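Local atomic coordinates of putative hydrolase (Chloroflexus aurantiacus J-10-fl, PDB entry 3CMN), a protein that is a putative hydrolase of the zincin-like metallopeptidase family, probably a metal-dependent peptidase, whose substrate is not established. Residues 134-145 against 293-304. Residues are numbered along the deposited sequence; the frame is centred on the assembly and turned at random.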
# COMPACT_ATOMS: atom_id res chain seq x y z
N LEU A 134 0.98 5.57 -13.68
CA LEU A 134 1.24 5.16 -12.31
C LEU A 134 2.71 5.33 -11.97
O LEU A 134 3.06 5.74 -10.87
CB LEU A 134 0.82 3.70 -12.09
CG LEU A 134 -0.68 3.43 -11.97
CD1 LEU A 134 -0.92 1.93 -11.88
CD2 LEU A 134 -1.27 4.15 -10.74
N ALA A 135 3.58 5.05 -12.95
CA ALA A 135 5.02 5.17 -12.77
C ALA A 135 5.51 6.57 -12.38
O ALA A 135 6.59 6.72 -11.79
CB ALA A 135 5.76 4.68 -14.01
N GLN A 136 4.75 7.61 -12.71
CA GLN A 136 5.18 8.95 -12.35
C GLN A 136 4.53 9.46 -11.09
O GLN A 136 4.69 10.62 -10.71
CB GLN A 136 4.89 9.94 -13.48
CG GLN A 136 3.80 9.57 -14.42
CD GLN A 136 3.56 10.65 -15.44
OE1 GLN A 136 3.04 11.73 -15.11
NE2 GLN A 136 3.93 10.39 -16.69
N ARG A 137 3.81 8.57 -10.42
CA ARG A 137 3.13 8.95 -9.20
C ARG A 137 3.47 8.06 -8.01
O ARG A 137 3.46 8.51 -6.87
CB ARG A 137 1.64 8.99 -9.48
CG ARG A 137 1.30 9.91 -10.66
CD ARG A 137 -0.11 10.41 -10.53
NE ARG A 137 -0.39 10.67 -9.12
CZ ARG A 137 -1.59 10.96 -8.62
NH1 ARG A 137 -2.66 11.02 -9.42
NH2 ARG A 137 -1.72 11.16 -7.32
N VAL A 138 3.79 6.80 -8.28
CA VAL A 138 4.12 5.88 -7.20
C VAL A 138 5.39 6.35 -6.49
O VAL A 138 6.36 6.81 -7.11
CB VAL A 138 4.31 4.44 -7.72
CG1 VAL A 138 5.61 4.34 -8.54
CG2 VAL A 138 4.34 3.47 -6.56
N LEU A 139 5.37 6.23 -5.17
CA LEU A 139 6.49 6.65 -4.35
C LEU A 139 7.28 5.48 -3.79
O LEU A 139 8.49 5.56 -3.65
CB LEU A 139 5.98 7.55 -3.21
CG LEU A 139 5.90 9.09 -3.36
CD1 LEU A 139 5.79 9.55 -4.80
CD2 LEU A 139 4.71 9.56 -2.53
N GLY A 140 6.60 4.38 -3.50
CA GLY A 140 7.29 3.22 -2.95
C GLY A 140 6.58 1.88 -3.02
O GLY A 140 5.54 1.73 -3.64
N GLN A 141 7.17 0.90 -2.33
CA GLN A 141 6.68 -0.47 -2.29
C GLN A 141 5.19 -0.78 -2.10
O GLN A 141 4.63 -1.59 -2.84
CB GLN A 141 7.45 -1.25 -1.23
CG GLN A 141 8.84 -1.66 -1.65
CD GLN A 141 9.02 -3.17 -1.69
OE1 GLN A 141 10.06 -3.67 -2.11
NE2 GLN A 141 8.01 -3.90 -1.24
N TYR A 142 4.56 -0.16 -1.12
CA TYR A 142 3.16 -0.47 -0.84
C TYR A 142 2.10 0.55 -1.23
O TYR A 142 1.14 0.75 -0.51
CB TYR A 142 3.02 -0.81 0.65
CG TYR A 142 3.88 -1.99 1.06
CD1 TYR A 142 5.22 -1.83 1.40
CD2 TYR A 142 3.37 -3.29 1.03
CE1 TYR A 142 6.04 -2.93 1.69
CE2 TYR A 142 4.17 -4.40 1.31
CZ TYR A 142 5.50 -4.21 1.63
OH TYR A 142 6.29 -5.32 1.86
N ASP A 143 2.27 1.19 -2.38
CA ASP A 143 1.30 2.19 -2.80
C ASP A 143 0.11 1.54 -3.48
O ASP A 143 -1.01 2.06 -3.44
CB ASP A 143 1.95 3.19 -3.75
CG ASP A 143 2.90 4.14 -3.04
OD1 ASP A 143 3.46 5.02 -3.71
OD2 ASP A 143 3.08 4.00 -1.80
N LEU A 144 0.36 0.39 -4.09
CA LEU A 144 -0.68 -0.34 -4.79
C LEU A 144 -0.93 -1.68 -4.10
O LEU A 144 -0.09 -2.57 -4.13
CB LEU A 144 -0.25 -0.54 -6.24
CG LEU A 144 0.20 0.75 -6.95
CD1 LEU A 144 0.70 0.41 -8.35
CD2 LEU A 144 -0.96 1.74 -7.02
N SER A 145 -2.09 -1.81 -3.48
CA SER A 145 -2.46 -3.02 -2.76
C SER A 145 -2.27 -4.31 -3.55
O SER A 145 -1.66 -5.26 -3.05
CB SER A 145 -3.92 -2.93 -2.29
OG SER A 145 -4.10 -1.82 -1.44
N ARG A 293 -2.35 14.13 -1.47
CA ARG A 293 -1.60 13.06 -2.14
C ARG A 293 -2.06 11.69 -1.65
O ARG A 293 -1.91 10.68 -2.34
CB ARG A 293 -0.10 13.23 -1.87
CG ARG A 293 0.78 12.21 -2.59
CD ARG A 293 0.76 12.42 -4.10
NE ARG A 293 1.84 11.67 -4.75
CZ ARG A 293 2.30 11.95 -5.96
NH1 ARG A 293 1.76 12.94 -6.66
NH2 ARG A 293 3.31 11.26 -6.47
N GLN A 294 -2.64 11.66 -0.45
CA GLN A 294 -3.15 10.42 0.13
C GLN A 294 -4.50 10.09 -0.51
O GLN A 294 -4.80 8.93 -0.80
CB GLN A 294 -3.32 10.58 1.64
CG GLN A 294 -2.02 10.79 2.41
CD GLN A 294 -2.24 11.15 3.87
OE1 GLN A 294 -2.88 12.16 4.18
NE2 GLN A 294 -1.72 10.33 4.76
N ARG A 295 -5.32 11.12 -0.74
CA ARG A 295 -6.62 10.96 -1.38
C ARG A 295 -6.36 10.41 -2.77
O ARG A 295 -7.09 9.56 -3.28
CB ARG A 295 -7.33 12.31 -1.52
CG ARG A 295 -7.47 13.09 -0.22
CD ARG A 295 -7.83 14.56 -0.48
NE ARG A 295 -7.91 15.35 0.76
CZ ARG A 295 -8.74 15.07 1.76
NH1 ARG A 295 -9.57 14.04 1.69
NH2 ARG A 295 -8.73 15.84 2.85
N GLN A 296 -5.30 10.93 -3.38
CA GLN A 296 -4.91 10.51 -4.72
C GLN A 296 -4.47 9.05 -4.77
O GLN A 296 -4.90 8.31 -5.65
CB GLN A 296 -3.79 11.41 -5.23
CG GLN A 296 -4.23 12.84 -5.50
CD GLN A 296 -3.11 13.71 -6.01
OE1 GLN A 296 -2.22 14.13 -5.25
NE2 GLN A 296 -3.12 13.99 -7.30
N ARG A 297 -3.61 8.65 -3.83
CA ARG A 297 -3.10 7.28 -3.78
C ARG A 297 -4.24 6.29 -3.64
O ARG A 297 -4.21 5.20 -4.22
CB ARG A 297 -2.15 7.11 -2.59
CG ARG A 297 -1.50 5.73 -2.50
CD ARG A 297 -1.39 5.24 -1.05
NE ARG A 297 -2.71 4.98 -0.46
CZ ARG A 297 -3.45 3.89 -0.68
NH1 ARG A 297 -3.01 2.92 -1.48
NH2 ARG A 297 -4.64 3.77 -0.11
N THR A 298 -5.24 6.67 -2.87
CA THR A 298 -6.41 5.83 -2.64
C THR A 298 -7.20 5.63 -3.93
O THR A 298 -7.64 4.52 -4.23
CB THR A 298 -7.31 6.46 -1.57
OG1 THR A 298 -6.66 6.34 -0.30
CG2 THR A 298 -8.66 5.78 -1.52
N MET A 299 -7.36 6.70 -4.69
CA MET A 299 -8.11 6.62 -5.93
C MET A 299 -7.40 5.74 -6.95
O MET A 299 -8.03 4.93 -7.63
CB MET A 299 -8.33 8.03 -6.50
CG MET A 299 -9.13 8.93 -5.58
SD MET A 299 -9.44 10.58 -6.25
CE MET A 299 -7.77 11.25 -6.26
N LEU A 300 -6.09 5.89 -7.05
CA LEU A 300 -5.32 5.10 -7.99
C LEU A 300 -5.23 3.63 -7.55
O LEU A 300 -5.18 2.73 -8.39
CB LEU A 300 -3.91 5.69 -8.16
CG LEU A 300 -3.81 7.13 -8.71
CD1 LEU A 300 -2.36 7.59 -8.59
CD2 LEU A 300 -4.28 7.20 -10.17
N ASP A 301 -5.21 3.40 -6.24
CA ASP A 301 -5.16 2.03 -5.74
C ASP A 301 -6.48 1.34 -6.11
O ASP A 301 -6.53 0.17 -6.47
CB ASP A 301 -4.95 2.01 -4.23
CG ASP A 301 -4.63 0.64 -3.70
OD1 ASP A 301 -4.09 -0.20 -4.46
OD2 ASP A 301 -4.90 0.39 -2.51
N GLN A 302 -7.56 2.10 -6.03
CA GLN A 302 -8.87 1.60 -6.37
C GLN A 302 -8.94 1.33 -7.88
O GLN A 302 -9.46 0.30 -8.32
CB GLN A 302 -9.91 2.62 -5.98
CG GLN A 302 -11.31 2.19 -6.26
CD GLN A 302 -12.29 3.25 -5.86
OE1 GLN A 302 -13.10 3.69 -6.66
NE2 GLN A 302 -12.22 3.68 -4.60
N MET A 303 -8.42 2.29 -8.66
CA MET A 303 -8.38 2.21 -10.12
C MET A 303 -7.76 0.89 -10.55
O MET A 303 -8.25 0.25 -11.49
CB MET A 303 -7.56 3.39 -10.67
CG MET A 303 -7.36 3.44 -12.21
SD MET A 303 -6.20 2.26 -12.98
CE MET A 303 -4.63 2.96 -12.57
N VAL A 304 -6.68 0.49 -9.89
CA VAL A 304 -6.01 -0.76 -10.23
C VAL A 304 -6.91 -1.97 -9.97
O VAL A 304 -6.85 -2.95 -10.70
CB VAL A 304 -4.69 -0.94 -9.43
CG1 VAL A 304 -3.91 -2.12 -9.97
CG2 VAL A 304 -3.84 0.31 -9.53
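In this largely helical protein of the zincin-like metallopeptidase family, the loop leading from helix 120-135 to helix 145-148 lies along helix 283-307, and Ser145 and Asp301 join the two through a pair of hydrogen bonds. The Asp301 carboxylate reaches Ser145 because chi1 (-169°) turns CG away from the backbone N. Ser145 N donates to Asp301 OD1 at 2.7 Å, on the syn side but 34° out of the carboxylate plane, while Ser145 OG gives its proton to the syn lone pair of Asp301 OD2 at 2.6 Å. The carboxylate is also engaged by its own helix, in a salt bridge whose hydrogen bond, Arg297 NH1 to Asp301 OD2 at 3.3 Å, is weak. That same NH1 reaches Asp143 O at 2.9 Å, with the oxygen close to the guanidinium plane, so one nitrogen links loop backbone and helix. Replacing Asp301 by alanine would probably leave both Ser145 N and OG without their acceptor and Arg297 without this counter-charge. Asp143, the last residue of a type I beta turn from Gly140, braces the loop: its OD1 accepts from Leu139 N (2.7 Å) and, from above the carboxylate plane, from Gly140 N. Its side chain lies near, without touching, an HExxH sequence pattern (His184, Glu185, His188) of the kind that binds zinc in zincins, though no metal is bound here.

At the other end of the contact, Arg137, bent at chi3 (38°), turns one guanidinium face to Leu300, whose CD1 sits 3.4 Å above its centre. Arg137 NH1 is hydrogen-bonded to Tyr133 OH, whereas the buried Arg137 NE has no partner. Toward Val304 the packing is apolar: Leu134 CD1 meets the tip of Met303, CE, at 3.9 Å, and Val304 CG2 touches Leu144 CD2 at 4.1 Å.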